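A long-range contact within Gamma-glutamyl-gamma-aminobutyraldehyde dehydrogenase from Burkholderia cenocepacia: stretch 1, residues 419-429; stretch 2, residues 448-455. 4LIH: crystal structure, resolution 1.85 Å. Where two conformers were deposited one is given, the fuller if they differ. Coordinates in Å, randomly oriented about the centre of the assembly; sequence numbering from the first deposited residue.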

# COMPACT_ATOMS: atom_id res chain seq x y z
N ASP A 419 10.00 -14.09 -36.68
CA ASP A 419 9.32 -14.66 -35.54
C ASP A 419 9.49 -13.80 -34.31
O ASP A 419 10.40 -12.94 -34.23
CB ASP A 419 9.82 -16.06 -35.26
CG ASP A 419 11.27 -16.08 -34.88
OD1 ASP A 419 11.56 -15.93 -33.67
OD2 ASP A 419 12.10 -16.26 -35.81
N VAL A 420 8.59 -14.05 -33.36
CA VAL A 420 8.40 -13.17 -32.23
C VAL A 420 9.64 -13.08 -31.36
O VAL A 420 9.99 -11.99 -30.89
CB VAL A 420 7.15 -13.58 -31.42
CG1 VAL A 420 7.28 -14.99 -30.85
CG2 VAL A 420 6.85 -12.54 -30.32
N ASP A 421 10.34 -14.19 -31.15
CA ASP A 421 11.54 -14.13 -30.31
C ASP A 421 12.62 -13.25 -30.94
O ASP A 421 13.31 -12.51 -30.25
CB ASP A 421 12.08 -15.52 -30.03
CG ASP A 421 11.12 -16.34 -29.18
OD1 ASP A 421 10.46 -15.76 -28.28
OD2 ASP A 421 11.06 -17.56 -29.39
N GLU A 422 12.76 -13.33 -32.26
CA GLU A 422 13.62 -12.42 -33.02
C GLU A 422 13.20 -10.96 -32.78
O GLU A 422 14.06 -10.09 -32.61
CB GLU A 422 13.51 -12.74 -34.51
CG GLU A 422 14.25 -11.80 -35.43
CD GLU A 422 14.05 -12.12 -36.91
OE1 GLU A 422 13.15 -12.88 -37.30
OE2 GLU A 422 14.82 -11.56 -37.70
N ALA A 423 11.89 -10.69 -32.79
CA ALA A 423 11.43 -9.28 -32.65
C ALA A 423 11.80 -8.79 -31.27
O ALA A 423 12.19 -7.60 -31.08
CB ALA A 423 9.94 -9.15 -32.88
N VAL A 424 11.65 -9.66 -30.30
CA VAL A 424 12.01 -9.31 -28.92
C VAL A 424 13.51 -9.04 -28.80
O VAL A 424 13.92 -8.04 -28.17
CB VAL A 424 11.51 -10.33 -27.88
CG1 VAL A 424 12.13 -10.03 -26.51
CG2 VAL A 424 9.99 -10.32 -27.79
N ARG A 425 14.33 -9.90 -29.41
CA ARG A 425 15.77 -9.72 -29.40
C ARG A 425 16.17 -8.38 -30.03
O ARG A 425 16.93 -7.63 -29.46
CB ARG A 425 16.49 -10.89 -30.09
CG ARG A 425 16.43 -12.19 -29.29
CD ARG A 425 17.26 -13.31 -29.89
NE ARG A 425 17.19 -13.34 -31.35
CZ ARG A 425 16.54 -14.26 -32.05
NH1 ARG A 425 15.87 -15.21 -31.45
NH2 ARG A 425 16.55 -14.20 -33.37
N ILE A 426 15.60 -8.05 -31.19
CA ILE A 426 15.86 -6.76 -31.85
C ILE A 426 15.38 -5.58 -30.96
O ILE A 426 16.09 -4.60 -30.77
CB ILE A 426 15.20 -6.71 -33.25
CG1 ILE A 426 15.85 -7.74 -34.20
CG2 ILE A 426 15.28 -5.30 -33.84
CD1 ILE A 426 15.07 -7.94 -35.49
N ALA A 427 14.17 -5.72 -30.41
CA ALA A 427 13.59 -4.68 -29.57
C ALA A 427 14.54 -4.35 -28.44
O ALA A 427 14.85 -3.18 -28.24
CB ALA A 427 12.25 -5.12 -29.03
N ASN A 428 15.07 -5.37 -27.77
CA ASN A 428 15.88 -5.13 -26.57
C ASN A 428 17.34 -4.82 -26.89
O ASN A 428 18.11 -4.55 -25.98
CB ASN A 428 15.84 -6.33 -25.64
CG ASN A 428 14.52 -6.47 -24.92
OD1 ASN A 428 13.84 -5.48 -24.65
ND2 ASN A 428 14.18 -7.70 -24.55
N ASP A 429 17.74 -4.93 -28.16
CA ASP A 429 19.16 -4.77 -28.54
C ASP A 429 19.43 -3.29 -28.75
O ASP A 429 19.54 -2.81 -29.88
CB ASP A 429 19.48 -5.53 -29.82
CG ASP A 429 20.99 -5.55 -30.16
OD1 ASP A 429 21.87 -5.24 -29.31
OD2 ASP A 429 21.27 -5.94 -31.31
N ASP A 448 3.34 -12.26 -22.31
CA ASP A 448 4.69 -12.79 -22.31
C ASP A 448 5.67 -11.83 -22.96
O ASP A 448 6.75 -11.62 -22.43
CB ASP A 448 4.76 -14.15 -23.00
CG ASP A 448 6.07 -14.82 -22.78
OD1 ASP A 448 6.60 -14.74 -21.66
OD2 ASP A 448 6.60 -15.42 -23.73
N VAL A 449 5.30 -11.26 -24.11
CA VAL A 449 6.14 -10.26 -24.79
C VAL A 449 6.24 -8.97 -23.95
O VAL A 449 7.34 -8.39 -23.82
CB VAL A 449 5.64 -9.94 -26.22
CG1 VAL A 449 6.35 -8.72 -26.80
CG2 VAL A 449 5.88 -11.09 -27.17
N SER A 450 5.14 -8.51 -23.40
CA SER A 450 5.17 -7.27 -22.58
C SER A 450 6.11 -7.40 -21.37
O SER A 450 6.82 -6.44 -21.04
CB SER A 450 3.75 -6.76 -22.17
OG SER A 450 3.10 -7.62 -21.24
N ARG A 451 6.17 -8.59 -20.76
CA ARG A 451 7.10 -8.85 -19.65
C ARG A 451 8.56 -8.81 -20.11
O ARG A 451 9.43 -8.40 -19.37
CB ARG A 451 6.85 -10.20 -19.01
CG ARG A 451 5.64 -10.25 -18.11
CD ARG A 451 5.14 -11.67 -17.91
NE ARG A 451 4.29 -11.74 -16.73
CZ ARG A 451 4.00 -12.85 -16.06
NH1 ARG A 451 4.41 -14.03 -16.52
NH2 ARG A 451 3.25 -12.78 -14.95
N ARG A 452 8.80 -9.30 -21.32
CA ARG A 452 10.15 -9.44 -21.81
C ARG A 452 10.78 -8.16 -22.36
O ARG A 452 11.99 -8.12 -22.47
CB ARG A 452 10.20 -10.54 -22.87
CG ARG A 452 10.02 -11.88 -22.26
CD ARG A 452 9.64 -12.91 -23.27
NE ARG A 452 10.65 -13.19 -24.28
CZ ARG A 452 10.35 -13.80 -25.44
NH1 ARG A 452 9.10 -14.15 -25.71
NH2 ARG A 452 11.27 -14.02 -26.32
N LEU A 453 9.99 -7.16 -22.74
CA LEU A 453 10.51 -5.90 -23.29
C LEU A 453 11.10 -5.03 -22.15
O LEU A 453 10.42 -4.71 -21.17
CB LEU A 453 9.40 -5.14 -24.05
CG LEU A 453 8.88 -5.95 -25.27
CD1 LEU A 453 7.60 -5.41 -25.90
CD2 LEU A 453 9.95 -6.09 -26.35
N ARG A 454 12.37 -4.65 -22.30
CA ARG A 454 13.10 -4.00 -21.24
C ARG A 454 12.92 -2.50 -21.36
O ARG A 454 13.80 -1.80 -21.86
CB ARG A 454 14.59 -4.38 -21.32
CG ARG A 454 14.90 -5.84 -21.06
CD ARG A 454 14.50 -6.29 -19.67
NE ARG A 454 15.38 -5.70 -18.63
CZ ARG A 454 15.36 -6.05 -17.34
NH1 ARG A 454 14.54 -7.00 -16.89
NH2 ARG A 454 16.20 -5.48 -16.48
N ALA A 455 11.76 -2.01 -20.91
CA ALA A 455 11.41 -0.61 -21.06
C ALA A 455 10.47 -0.18 -19.95
O ALA A 455 9.66 -1.00 -19.44
CB ALA A 455 10.80 -0.34 -22.45
O HOH W 1 13.93 -13.08 -27.72

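Two helices running in nearly the same direction, their axes 22° apart, meet here through a strip of apolar side chains accompanied by polar contacts. The apolar contacts follow the helical repeat: Val 420, Val 424 and Ala 427 all point toward the second stretch. Val 420 CG2 lies 3.6 Å from Val 449 CG2, and Val 424 CG2 lies 4.1 Å from Val 449 CG1; valine's branched side chain offers methyls without polar groups to satisfy. Further along, the short Ala 427 is met by the longer Leu 453, its CB sitting 3.7 Å from Leu 453 CD2.

The charged contact joins Asp 421 to Arg 452. A salt bridge links Asp 421 OD1 to Arg 452 NH2 at 2.7 Å, and NH1 adds a weak bond to the same oxygen at 3.3 Å. The carboxylate approaches the guanidinium at its edge, where the N-H groups point, while Val 424 CB covers one face, 4.0 Å from NH2. Arginine thus serves both charge and packing. A water reinforces the link, donating to Asp 421 O and accepting a weak bond from Arg 452 NH2.

Asn 428 binds backbone where the second helix ends. Its amide both donates and accepts: ND2 gives a hydrogen bond to Arg 452 O (3.0 Å), and OD1 receives one from Arg 454 N (2.9 Å), pairing with the chain on both sides of Leu 453.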